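Local coordinates for Alr3699 protein (Nostoc sp., PDB 4XSO) that is of unknown function but belongs to the GT-B glycosyltransferase class, whose members pair two Rossmann-like domains, at residues 11-16 and 23-28; 29-34 and 372-377; 39-44 and 105-110; 45-50 and 57-62. All blocks are in the same frame, centred on the assembly; numbering follows the deposited sequence.

Contact 1 of 4, residues 11-16 and 23-28; sequences FLDQSG and LCLIDI
Leu25 illustrates how one branched side chain can serve two neighbours at once: its two methyls part company, CD1 going to Phe11 and CD2 to Asp13. CD1 of Leu25 comes to 3.5 Å from CD1 of Phe11, approaching the ring obliquely. The other methyl, CD2, lies 3.9 Å from the CB of Asp13 and about as far from its OD2, so it packs along the carboxylate side chain. Holding CG of Leu25 anti to its own nitrogen (chi1 -178°) carries this fork toward the strand, where it slides past Phe11 and Asp13 in the opposite direction to theirs. One turn further along the helix, Ile28 adds its CG2 at 3.9 Å from CE1 of Phe11, so the CD1-CE1 side of the ring touches two helix residues, both obliquely. The pattern is that of the opening beta-alpha-beta unit of a Rossmann-like domain, made of strand 9-13, helix 20-29 and strand 36-40. Within it the segments 11-13 and 23-28 run antiparallel at 174°, their axes 10.7 Å apart, and Phe11 and Asp13, two residues apart on the strand, both point at the helix. Tyr101, on the adjoining strand 99-102, meets the Phe11 ring edge-to-face. The carboxylate of Asp13, buried at the end of its strand, is held by both oxygens. OD2 is hydrogen-bonded to ND2 of Asn103, while OD1 accepts the backbone N of Ser15 at 3.1 Å, nearly straight at 165°, closing an Asx turn where the chain leaves the sheet.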
loop_
_atom_site.group_PDB
_atom_site.type_symbol
_atom_site.label_atom_id
_atom_site.label_comp_id
_atom_site.label_asym_id
_atom_site.label_seq_id
_atom_site.Cartn_x
_atom_site.Cartn_y
_atom_site.Cartn_z
ATOM N N PHE A 11 1.967 10.331 -14.270
ATOM C CA PHE A 11 0.700 9.768 -14.739
ATOM C C PHE A 11 0.858 8.311 -14.477
ATOM O O PHE A 11 1.961 7.768 -14.695
ATOM C CB PHE A 11 0.451 9.980 -16.244
ATOM C CG PHE A 11 0.225 11.415 -16.661
ATOM C CD1 PHE A 11 -1.041 12.003 -16.556
ATOM C CD2 PHE A 11 1.272 12.178 -17.183
ATOM C CE1 PHE A 11 -1.257 13.303 -16.936
ATOM C CE2 PHE A 11 1.004 13.448 -17.690
ATOM C CZ PHE A 11 -0.221 14.036 -17.521
ATOM N N LEU A 12 -0.225 7.691 -14.018
ATOM C CA LEU A 12 -0.257 6.280 -13.778
ATOM C C LEU A 12 -1.433 5.621 -14.437
ATOM O O LEU A 12 -2.577 6.110 -14.414
ATOM C CB LEU A 12 -0.358 6.003 -12.256
ATOM C CG LEU A 12 0.806 6.351 -11.381
ATOM C CD1 LEU A 12 0.425 6.090 -9.903
ATOM C CD2 LEU A 12 1.998 5.493 -11.806
ATOM N N ASP A 13 -1.192 4.461 -15.026
ATOM C CA ASP A 13 -2.264 3.801 -15.745
ATOM C C ASP A 13 -2.044 2.280 -15.730
ATOM O O ASP A 13 -0.969 1.802 -16.026
ATOM C CB ASP A 13 -2.383 4.375 -17.155
ATOM C CG ASP A 13 -3.622 3.875 -17.908
ATOM O OD1 ASP A 13 -3.778 2.629 -18.078
ATOM O OD2 ASP A 13 -4.417 4.721 -18.420
ATOM N N GLN A 14 -3.081 1.511 -15.384
ATOM C CA GLN A 14 -2.847 0.094 -15.076
ATOM C C GLN A 14 -2.601 -0.749 -16.326
ATOM O O GLN A 14 -2.005 -1.819 -16.244
ATOM C CB GLN A 14 -4.023 -0.525 -14.296
ATOM C CG GLN A 14 -5.212 -0.848 -15.186
ATOM C CD GLN A 14 -6.526 -0.936 -14.366
ATOM O OE1 GLN A 14 -6.784 -0.147 -13.472
ATOM N NE2 GLN A 14 -7.343 -1.907 -14.689
ATOM N N SER A 15 -3.028 -0.274 -17.479
ATOM C CA SER A 15 -3.003 -1.094 -18.685
ATOM C C SER A 15 -1.838 -0.886 -19.674
ATOM O O SER A 15 -1.438 0.242 -19.969
ATOM C CB SER A 15 -4.313 -0.914 -19.449
ATOM O OG SER A 15 -4.442 -1.922 -20.427
ATOM N N GLY A 16 -1.363 -2.016 -20.207
ATOM C CA GLY A 16 -0.518 -2.092 -21.404
ATOM C C GLY A 16 -1.237 -1.964 -22.756
ATOM O O GLY A 16 -0.574 -1.898 -23.788
ATOM N N LEU A 23 -5.853 6.125 -24.707
ATOM C CA LEU A 23 -5.849 7.061 -25.822
ATOM C C LEU A 23 -6.095 8.463 -25.344
ATOM O O LEU A 23 -5.448 9.419 -25.822
ATOM C CB LEU A 23 -6.935 6.677 -26.880
ATOM C CG LEU A 23 -6.860 5.270 -27.543
ATOM C CD1 LEU A 23 -8.023 5.027 -28.510
ATOM C CD2 LEU A 23 -5.535 5.055 -28.259
ATOM N N CYS A 24 -7.058 8.630 -24.428
ATOM C CA CYS A 24 -7.307 9.967 -23.864
ATOM C C CYS A 24 -6.045 10.474 -23.121
ATOM O O CYS A 24 -5.702 11.647 -23.208
ATOM C CB CYS A 24 -8.552 9.987 -22.961
ATOM S SG CYS A 24 -9.059 11.625 -22.353
ATOM N N LEU A 25 -5.352 9.573 -22.420
ATOM C CA LEU A 25 -4.140 9.933 -21.687
ATOM C C LEU A 25 -3.021 10.409 -22.634
ATOM O O LEU A 25 -2.287 11.323 -22.289
ATOM C CB LEU A 25 -3.718 8.745 -20.814
ATOM C CG LEU A 25 -2.454 8.971 -19.924
ATOM C CD1 LEU A 25 -2.720 10.062 -18.921
ATOM C CD2 LEU A 25 -2.017 7.695 -19.193
ATOM N N ILE A 26 -2.954 9.886 -23.860
ATOM C CA ILE A 26 -1.985 10.423 -24.856
ATOM C C ILE A 26 -2.147 11.947 -24.974
ATOM O O ILE A 26 -1.183 12.736 -24.855
ATOM C CB ILE A 26 -2.158 9.790 -26.275
ATOM C CG1 ILE A 26 -1.959 8.266 -26.260
ATOM C CG2 ILE A 26 -1.220 10.437 -27.291
ATOM C CD1 ILE A 26 -0.749 7.811 -25.513
ATOM N N ASP A 27 -3.398 12.330 -25.224
ATOM C CA ASP A 27 -3.828 13.709 -25.420
ATOM C C ASP A 27 -3.671 14.557 -24.168
ATOM O O ASP A 27 -3.202 15.738 -24.219
ATOM C CB ASP A 27 -5.313 13.736 -25.905
ATOM C CG ASP A 27 -5.481 13.172 -27.351
ATOM O OD1 ASP A 27 -4.562 13.365 -28.194
ATOM O OD2 ASP A 27 -6.485 12.480 -27.626
ATOM N N ILE A 28 -3.973 13.969 -23.018
ATOM C CA ILE A 28 -3.803 14.725 -21.739
ATOM C C ILE A 28 -2.309 14.991 -21.444
ATOM O O ILE A 28 -1.948 16.076 -21.081
ATOM C CB ILE A 28 -4.455 13.952 -20.590
ATOM C CG1 ILE A 28 -5.975 13.877 -20.729
ATOM C CG2 ILE A 28 -4.134 14.582 -19.270
ATOM C CD1 ILE A 28 -6.558 12.688 -19.981
#

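Contact 2 of 4, residues 29-34 and 372-377; sequences AKPYRD and TINQQI
The Tyr32 ring, whose hydroxyl end points at Ile377, has one face under its own neighbour in sequence: CB of Pro31 sits 4.1 Å above the plane, offset toward the rim. At the phenol end, OH of Tyr32 comes within 4.4 Å of the CG2 methyl of Ile377, a loose van der Waals approach of a hydroxyl to a methyl. The second flat group, the carboxamide of Asn374, meets the proline ring instead. ND2 of Asn374 lies 3.7 Å from CG of Pro31, an amide nitrogen packed against a ring methylene, with the two side chains roughly perpendicular. With CG of Asn374 beside its backbone nitrogen (chi1 -76°), the amide is directed at Pro31.

The polar link between the segments is made by one water, which stands 2.7 Å from Tyr32 OH and donates to the backbone O of Asn374 at 2.8 Å. It thus lets the phenol and a helix carbonyl share a partner although they do not bond directly. A tight turn presents these side chains: N of Tyr32 bonds to O of Ala29 at 2.7 Å as helix 20-29 gives way to a short 3-10 segment. Helix 370-382 is the last of the chain, and here it lies against the N-terminal domain, as the C-terminal helix of GT-B proteins commonly does. Tyr32 also touches Ala378 and Leu381 of that helix and Ile9 of strand 9-13, wedging between helix and sheet.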
loop_
_atom_site.group_PDB
_atom_site.type_symbol
_atom_site.label_atom_id
_atom_site.label_comp_id
_atom_site.label_asym_id
_atom_site.label_seq_id
_atom_site.Cartn_x
_atom_site.Cartn_y
_atom_site.Cartn_z
ATOM N N ALA A 29 -1.463 13.994 -21.702
ATOM C CA ALA A 29 -0.054 14.014 -21.406
ATOM C C ALA A 29 0.869 14.795 -22.377
ATOM O O ALA A 29 1.915 15.349 -21.959
ATOM C CB ALA A 29 0.415 12.589 -21.283
ATOM N N LYS A 30 0.481 14.914 -23.638
ATOM C CA LYS A 30 1.358 15.522 -24.624
ATOM C C LYS A 30 1.861 16.893 -24.276
ATOM O O LYS A 30 3.031 17.138 -24.478
ATOM C CB LYS A 30 0.737 15.552 -26.054
ATOM C CG LYS A 30 1.184 14.376 -26.929
ATOM C CD LYS A 30 0.757 14.494 -28.402
ATOM C CE LYS A 30 -0.710 14.141 -28.627
ATOM N NZ LYS A 30 -1.069 13.982 -30.068
ATOM N N PRO A 31 0.985 17.789 -23.751
ATOM C CA PRO A 31 1.411 19.115 -23.368
ATOM C C PRO A 31 2.454 19.085 -22.260
ATOM O O PRO A 31 3.120 20.118 -22.018
ATOM C CB PRO A 31 0.124 19.801 -22.875
ATOM C CG PRO A 31 -0.970 19.034 -23.499
ATOM C CD PRO A 31 -0.475 17.632 -23.653
ATOM N N TYR A 32 2.586 17.937 -21.597
ATOM C CA TYR A 32 3.454 17.869 -20.381
ATOM C C TYR A 32 4.629 16.937 -20.633
ATOM O O TYR A 32 5.389 16.613 -19.712
ATOM C CB TYR A 32 2.653 17.347 -19.152
ATOM C CG TYR A 32 1.521 18.240 -18.858
ATOM C CD1 TYR A 32 1.743 19.449 -18.173
ATOM C CD2 TYR A 32 0.218 17.892 -19.212
ATOM C CE1 TYR A 32 0.715 20.346 -17.909
ATOM C CE2 TYR A 32 -0.835 18.759 -18.939
ATOM C CZ TYR A 32 -0.587 19.981 -18.291
ATOM O OH TYR A 32 -1.611 20.875 -18.100
ATOM N N ARG A 33 4.814 16.539 -21.890
ATOM C CA ARG A 33 5.704 15.497 -22.153
ATOM C C ARG A 33 7.185 15.831 -21.859
ATOM O O ARG A 33 7.954 14.895 -21.790
ATOM C CB ARG A 33 5.497 14.883 -23.544
ATOM C CG ARG A 33 6.089 15.667 -24.658
ATOM C CD ARG A 33 5.786 14.987 -25.956
ATOM N NE ARG A 33 6.488 15.686 -27.009
ATOM C CZ ARG A 33 6.291 15.483 -28.305
ATOM N NH1 ARG A 33 7.016 16.166 -29.177
ATOM N NH2 ARG A 33 5.398 14.593 -28.740
ATOM N N ASP A 34 7.570 17.099 -21.685
ATOM C CA ASP A 34 8.936 17.422 -21.241
ATOM C C ASP A 34 9.073 17.392 -19.706
ATOM O O ASP A 34 10.149 17.566 -19.151
ATOM C CB ASP A 34 9.324 18.790 -21.720
ATOM C CG ASP A 34 8.255 19.851 -21.378
ATOM O OD1 ASP A 34 7.030 19.543 -21.091
ATOM O OD2 ASP A 34 8.654 20.989 -21.347
ATOM N N THR A 372 -9.392 23.579 -26.115
ATOM C CA THR A 372 -10.195 24.001 -25.012
ATOM C C THR A 372 -10.094 23.036 -23.838
ATOM O O THR A 372 -9.927 23.487 -22.670
ATOM C CB THR A 372 -11.662 24.101 -25.460
ATOM O OG1 THR A 372 -11.703 24.892 -26.651
ATOM C CG2 THR A 372 -12.577 24.641 -24.349
ATOM N N ILE A 373 -10.175 21.735 -24.137
ATOM C CA ILE A 373 -10.076 20.713 -23.088
ATOM C C ILE A 373 -8.738 20.843 -22.401
ATOM O O ILE A 373 -8.686 20.773 -21.187
ATOM C CB ILE A 373 -10.276 19.301 -23.656
ATOM C CG1 ILE A 373 -11.701 19.158 -24.173
ATOM C CG2 ILE A 373 -9.854 18.180 -22.745
ATOM C CD1 ILE A 373 -12.774 19.665 -23.282
ATOM N N ASN A 374 -7.641 20.952 -23.159
ATOM C CA ASN A 374 -6.311 21.075 -22.502
ATOM C C ASN A 374 -6.209 22.304 -21.619
ATOM O O ASN A 374 -5.599 22.217 -20.551
ATOM C CB ASN A 374 -5.168 21.106 -23.506
ATOM C CG ASN A 374 -4.856 19.769 -24.063
ATOM O OD1 ASN A 374 -5.241 18.700 -23.500
ATOM N ND2 ASN A 374 -4.162 19.788 -25.200
ATOM N N GLN A 375 -6.855 23.413 -22.011
ATOM C CA GLN A 375 -6.914 24.617 -21.169
ATOM C C GLN A 375 -7.654 24.316 -19.854
ATOM O O GLN A 375 -7.229 24.712 -18.766
ATOM C CB GLN A 375 -7.636 25.754 -21.863
ATOM C CG GLN A 375 -6.922 26.204 -23.123
ATOM C CD GLN A 375 -7.604 27.336 -23.923
ATOM O OE1 GLN A 375 -8.840 27.521 -23.905
ATOM N NE2 GLN A 375 -6.782 28.073 -24.670
ATOM N N GLN A 376 -8.776 23.635 -19.956
ATOM C CA GLN A 376 -9.529 23.269 -18.738
ATOM C C GLN A 376 -8.675 22.403 -17.790
ATOM O O GLN A 376 -8.597 22.628 -16.569
ATOM C CB GLN A 376 -10.776 22.501 -19.169
ATOM C CG GLN A 376 -11.778 23.419 -19.782
ATOM C CD GLN A 376 -12.950 22.666 -20.361
ATOM O OE1 GLN A 376 -13.173 21.459 -20.091
ATOM N NE2 GLN A 376 -13.712 23.366 -21.182
ATOM N N ILE A 377 -8.031 21.382 -18.340
ATOM C CA ILE A 377 -7.149 20.567 -17.521
ATOM C C ILE A 377 -6.039 21.420 -16.843
ATOM O O ILE A 377 -5.823 21.313 -15.634
ATOM C CB ILE A 377 -6.569 19.408 -18.375
ATOM C CG1 ILE A 377 -7.694 18.414 -18.744
ATOM C CG2 ILE A 377 -5.464 18.704 -17.636
ATOM C CD1 ILE A 377 -7.260 17.263 -19.629
HETATM O O HOH W 1 -3.269 20.767 -20.182
#

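Contact 3 of 4, residues 39-44 and 105-110; sequences GLFADG and QKALVV
In the Rossmann-like N-terminal domain, helix 105-118 follows strand 99-102, and its first turns are met by Phe41, which lies just beyond strand 36-40. Because strand 9-13 runs between these two strands in the sheet, the phenylalanine reaches across its end to touch Lys106, Ala107 and Val110. The site is also part of the subunit interface: Leu83 of the second subunit packs on Phe41, Lys106 and Val110. The Phe41 ring is turned so that CA lies close to its plane (chi2 -11°), and its far corner, CE2 and CZ, does the touching. The backbone O of Lys106 comes to the ring's edge, in plane, 3.5 Å from CE2 of Phe41. A carbonyl so placed faces the slightly positive rim, which probably makes the approach mildly favourable. That same oxygen accepts the helical bond from N of Val110 at 3.1 Å. CA of Ala107 approaches obliquely at 3.8 Å from CE2 of Phe41. Val110 and Phe41 point their side chains at each other, and the valine's branch point does the closest touching, CB standing 3.6 Å from CZ of Phe41. Its two methyls flank that contact, CG2 at 3.7 Å from CE2 of Phe41 and CG1 at 3.8 Å from CZ of Phe41.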
loop_
_atom_site.group_PDB
_atom_site.type_symbol
_atom_site.label_atom_id
_atom_site.label_comp_id
_atom_site.label_asym_id
_atom_site.label_seq_id
_atom_site.Cartn_x
_atom_site.Cartn_y
_atom_site.Cartn_z
ATOM N N GLY A 39 3.681 5.932 -15.903
ATOM C CA GLY A 39 3.966 4.654 -15.279
ATOM C C GLY A 39 2.815 3.702 -15.629
ATOM O O GLY A 39 1.619 3.972 -15.351
ATOM N N LEU A 40 3.155 2.630 -16.315
ATOM C CA LEU A 40 2.207 1.580 -16.573
ATOM C C LEU A 40 2.419 0.374 -15.632
ATOM O O LEU A 40 3.520 0.094 -15.216
ATOM C CB LEU A 40 2.355 1.096 -18.013
ATOM C CG LEU A 40 2.147 2.109 -19.139
ATOM C CD1 LEU A 40 2.371 1.416 -20.488
ATOM C CD2 LEU A 40 0.764 2.722 -19.051
ATOM N N PHE A 41 1.358 -0.353 -15.360
ATOM C CA PHE A 41 1.497 -1.577 -14.571
ATOM C C PHE A 41 1.657 -2.845 -15.428
ATOM O O PHE A 41 1.904 -3.899 -14.903
ATOM C CB PHE A 41 0.313 -1.723 -13.602
ATOM C CG PHE A 41 0.204 -0.621 -12.565
ATOM C CD1 PHE A 41 1.222 0.304 -12.352
ATOM C CD2 PHE A 41 -0.925 -0.558 -11.750
ATOM C CE1 PHE A 41 1.092 1.289 -11.381
ATOM C CE2 PHE A 41 -1.054 0.418 -10.796
ATOM C CZ PHE A 41 -0.056 1.344 -10.610
ATOM N N ALA A 42 1.490 -2.729 -16.733
ATOM C CA ALA A 42 1.712 -3.845 -17.669
ATOM C C ALA A 42 2.361 -3.257 -18.915
ATOM O O ALA A 42 2.011 -2.140 -19.327
ATOM C CB ALA A 42 0.388 -4.499 -18.071
ATOM N N ASP A 43 3.272 -4.034 -19.515
ATOM C CA ASP A 43 3.804 -3.773 -20.844
ATOM C C ASP A 43 2.764 -4.157 -21.879
ATOM O O ASP A 43 1.836 -4.885 -21.572
ATOM C CB ASP A 43 5.097 -4.570 -21.092
ATOM C CG ASP A 43 5.995 -3.924 -22.160
ATOM O OD1 ASP A 43 5.582 -2.963 -22.846
ATOM O OD2 ASP A 43 7.137 -4.358 -22.270
ATOM N N GLY A 44 2.910 -3.621 -23.088
ATOM C CA GLY A 44 1.956 -3.828 -24.164
ATOM C C GLY A 44 2.076 -2.795 -25.263
ATOM O O GLY A 44 3.033 -2.012 -25.290
ATOM N N GLN A 105 -8.490 2.577 -12.258
ATOM C CA GLN A 105 -8.752 2.185 -10.859
ATOM C C GLN A 105 -7.611 1.647 -10.048
ATOM O O GLN A 105 -7.404 2.039 -8.900
ATOM C CB GLN A 105 -9.861 1.130 -10.767
ATOM C CG GLN A 105 -11.240 1.689 -10.776
ATOM C CD GLN A 105 -12.311 0.606 -10.596
ATOM O OE1 GLN A 105 -13.135 0.375 -11.498
ATOM N NE2 GLN A 105 -12.289 -0.072 -9.444
ATOM N N LYS A 106 -6.920 0.671 -10.576
ATOM C CA LYS A 106 -5.731 0.198 -9.897
ATOM C C LYS A 106 -4.645 1.266 -9.768
ATOM O O LYS A 106 -3.807 1.227 -8.831
ATOM C CB LYS A 106 -5.135 -0.963 -10.668
ATOM C CG LYS A 106 -6.120 -2.120 -10.990
ATOM C CD LYS A 106 -5.333 -3.424 -11.114
ATOM C CE LYS A 106 -5.822 -4.332 -12.216
ATOM N NZ LYS A 106 -6.977 -5.140 -11.768
ATOM N N ALA A 107 -4.609 2.210 -10.696
ATOM C CA ALA A 107 -3.566 3.275 -10.593
ATOM C C ALA A 107 -3.962 4.165 -9.445
ATOM O O ALA A 107 -3.106 4.723 -8.718
ATOM C CB ALA A 107 -3.426 4.071 -11.884
ATOM N N LEU A 108 -5.274 4.280 -9.219
ATOM C CA LEU A 108 -5.804 5.107 -8.122
ATOM C C LEU A 108 -5.460 4.455 -6.739
ATOM O O LEU A 108 -5.015 5.102 -5.793
ATOM C CB LEU A 108 -7.339 5.391 -8.278
ATOM C CG LEU A 108 -7.777 5.933 -6.915
ATOM C CD1 LEU A 108 -7.473 7.421 -6.842
ATOM C CD2 LEU A 108 -9.179 5.543 -6.608
ATOM N N VAL A 109 -5.536 3.151 -6.669
ATOM C CA VAL A 109 -5.155 2.469 -5.429
ATOM C C VAL A 109 -3.685 2.662 -5.087
ATOM O O VAL A 109 -3.298 3.175 -4.025
ATOM C CB VAL A 109 -5.585 0.990 -5.532
ATOM C CG1 VAL A 109 -5.091 0.219 -4.346
ATOM C CG2 VAL A 109 -7.109 0.938 -5.625
ATOM N N VAL A 110 -2.842 2.317 -6.040
ATOM C CA VAL A 110 -1.424 2.490 -5.863
ATOM C C VAL A 110 -1.067 3.955 -5.760
ATOM O O VAL A 110 -0.231 4.352 -4.961
ATOM C CB VAL A 110 -0.655 1.825 -7.046
ATOM C CG1 VAL A 110 0.824 2.189 -7.025
ATOM C CG2 VAL A 110 -0.876 0.329 -7.069
#

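Contact 4 of 4, residues 45-50 and 57-62; sequences AFKTLL and VEVFTN
Lys47 and Val57 bring their backbones closest, with CA atoms 6.5 Å apart, where helix 45-50 passes strand 57-59. The axes approach to 9.0 Å and run roughly antiparallel at 159°, as expected of successive elements in the beta-alpha-beta unit of strand 36-40, helix 45-52 and strand 57-59, the last being an edge strand of the sheet within this chain. Val57 turns its branches to two helix residues. Its CG1, set between the backbone nitrogen and carbonyl carbon (chi1 59°), lies 3.8 Å from CG of Lys47. Its CG2 meets CD1 of Leu50 at 3.7 Å, the two side chains crossing at about a right angle. That same leucine methyl sits over the centre of the Phe46 ring, 3.9 Å above its plane, and so is packed between the ring and the strand residue Val57. Further along, Lys47 stays extended as far as CE and lays CD at 3.8 Å from CG2 of Val59, before a bend at chi4 (-99°) turns NZ aside to a salt bridge with Glu51. The lysine therefore acts as two groups: its methylenes extend the apolar packing over the valines, while the ammonium keeps a carboxylate partner on its own helix.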
loop_
_atom_site.group_PDB
_atom_site.type_symbol
_atom_site.label_atom_id
_atom_site.label_comp_id
_atom_site.label_asym_id
_atom_site.label_seq_id
_atom_site.Cartn_x
_atom_site.Cartn_y
_atom_site.Cartn_z
ATOM N N ALA A 45 1.079 -2.775 -26.150
ATOM C CA ALA A 45 1.006 -1.826 -27.253
ATOM C C ALA A 45 0.889 -0.362 -26.820
ATOM O O ALA A 45 1.193 0.536 -27.605
ATOM C CB ALA A 45 -0.172 -2.170 -28.136
ATOM N N PHE A 46 0.449 -0.113 -25.587
ATOM C CA PHE A 46 0.223 1.255 -25.156
ATOM C C PHE A 46 1.555 1.970 -24.905
ATOM O O PHE A 46 1.669 3.163 -25.119
ATOM C CB PHE A 46 -0.672 1.281 -23.925
ATOM C CG PHE A 46 -1.025 2.664 -23.466
ATOM C CD1 PHE A 46 -1.223 3.693 -24.366
ATOM C CD2 PHE A 46 -1.136 2.951 -22.115
ATOM C CE1 PHE A 46 -1.520 4.962 -23.930
ATOM C CE2 PHE A 46 -1.426 4.234 -21.679
ATOM C CZ PHE A 46 -1.617 5.245 -22.595
ATOM N N LYS A 47 2.506 1.206 -24.418
ATOM C CA LYS A 47 3.836 1.630 -24.161
ATOM C C LYS A 47 4.450 2.105 -25.451
ATOM O O LYS A 47 5.040 3.213 -25.528
ATOM C CB LYS A 47 4.653 0.449 -23.633
ATOM C CG LYS A 47 6.095 0.894 -23.320
ATOM C CD LYS A 47 6.844 -0.154 -22.581
ATOM C CE LYS A 47 8.158 0.350 -22.026
ATOM N NZ LYS A 47 9.292 -0.037 -22.897
ATOM N N THR A 48 4.305 1.264 -26.480
ATOM C CA THR A 48 4.829 1.611 -27.834
ATOM C C THR A 48 4.208 2.914 -28.369
ATOM O O THR A 48 4.963 3.840 -28.832
ATOM C CB THR A 48 4.723 0.382 -28.823
ATOM O OG1 THR A 48 5.295 -0.774 -28.196
ATOM C CG2 THR A 48 5.507 0.622 -30.103
ATOM N N LEU A 49 2.885 3.043 -28.239
ATOM C CA LEU A 49 2.191 4.279 -28.688
ATOM C C LEU A 49 2.681 5.541 -27.938
ATOM O O LEU A 49 2.809 6.614 -28.551
ATOM C CB LEU A 49 0.674 4.242 -28.539
ATOM C CG LEU A 49 -0.196 3.223 -29.283
ATOM C CD1 LEU A 49 -1.660 3.378 -28.820
ATOM C CD2 LEU A 49 -0.092 3.408 -30.819
ATOM N N LEU A 50 2.984 5.385 -26.627
ATOM C CA LEU A 50 3.526 6.483 -25.839
ATOM C C LEU A 50 4.907 6.856 -26.368
ATOM O O LEU A 50 5.182 8.002 -26.608
ATOM C CB LEU A 50 3.590 6.108 -24.350
ATOM C CG LEU A 50 2.215 6.092 -23.653
ATOM C CD1 LEU A 50 2.311 5.309 -22.346
ATOM C CD2 LEU A 50 1.796 7.547 -23.422
ATOM N N VAL A 57 7.809 6.779 -20.700
ATOM C CA VAL A 57 6.982 5.670 -20.181
ATOM C C VAL A 57 7.878 4.698 -19.483
ATOM O O VAL A 57 9.025 4.496 -19.887
ATOM C CB VAL A 57 6.055 5.002 -21.235
ATOM C CG1 VAL A 57 6.856 4.449 -22.358
ATOM C CG2 VAL A 57 5.249 3.852 -20.606
ATOM N N GLU A 58 7.358 4.145 -18.392
ATOM C CA GLU A 58 8.034 3.139 -17.570
ATOM C C GLU A 58 7.003 2.113 -17.122
ATOM O O GLU A 58 5.822 2.441 -16.822
ATOM C CB GLU A 58 8.649 3.749 -16.300
ATOM C CG GLU A 58 9.500 2.741 -15.510
ATOM C CD GLU A 58 10.394 3.389 -14.457
ATOM O OE1 GLU A 58 10.509 4.640 -14.461
ATOM O OE2 GLU A 58 10.974 2.647 -13.626
ATOM N N VAL A 59 7.433 0.862 -17.098
ATOM C CA VAL A 59 6.544 -0.209 -16.678
ATOM C C VAL A 59 6.964 -0.582 -15.258
ATOM O O VAL A 59 8.104 -0.959 -15.041
ATOM C CB VAL A 59 6.648 -1.424 -17.634
ATOM C CG1 VAL A 59 5.934 -2.620 -17.027
ATOM C CG2 VAL A 59 6.046 -1.098 -18.996
ATOM N N PHE A 60 6.055 -0.487 -14.293
ATOM C CA PHE A 60 6.372 -0.873 -12.903
ATOM C C PHE A 60 5.834 -2.276 -12.655
ATOM O O PHE A 60 4.669 -2.570 -12.966
ATOM C CB PHE A 60 5.739 0.095 -11.943
ATOM C CG PHE A 60 6.350 1.455 -11.991
ATOM C CD1 PHE A 60 7.525 1.721 -11.313
ATOM C CD2 PHE A 60 5.774 2.461 -12.739
ATOM C CE1 PHE A 60 8.098 2.973 -11.343
ATOM C CE2 PHE A 60 6.343 3.704 -12.783
ATOM C CZ PHE A 60 7.519 3.962 -12.105
ATOM N N THR A 61 6.679 -3.164 -12.140
ATOM C CA THR A 61 6.234 -4.544 -11.930
ATOM C C THR A 61 6.415 -4.850 -10.491
ATOM O O THR A 61 7.152 -4.138 -9.769
ATOM C CB THR A 61 7.115 -5.578 -12.644
ATOM O OG1 THR A 61 8.425 -5.505 -12.070
ATOM C CG2 THR A 61 7.186 -5.323 -14.123
ATOM N N ASN A 62 5.843 -5.983 -10.103
ATOM C CA ASN A 62 6.028 -6.456 -8.757
ATOM C C ASN A 62 7.305 -7.279 -8.495
ATOM O O ASN A 62 7.363 -8.000 -7.524
ATOM C CB ASN A 62 4.779 -7.185 -8.270
ATOM C CG ASN A 62 4.508 -6.901 -6.817
ATOM O OD1 ASN A 62 4.612 -5.757 -6.357
ATOM N ND2 ASN A 62 4.183 -7.946 -6.068
#

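Contacts 1, 3 and 4 share one parallel sheet, whereas contact 2 joins the same domain to the chain's final helix. Contact 1 is buried throughout; the others are partly buried. Contacts 1 and 4 each pack a helix on a strand within successive beta-alpha-beta units and meet through Ile26, which packs on Phe46 and Leu50. Strand 36-40 ties contacts 1, 3 and 4 together by backbone bonds to its neighbours on both flanks. Chemistry follows place: inside, aliphatic and aromatic groups pack beside one buried, hydrogen-bonded carboxylate, a lysine's methylenes serve at the sheet's edge, a second subunit joins at contact 3, and a water mediates at contact 2.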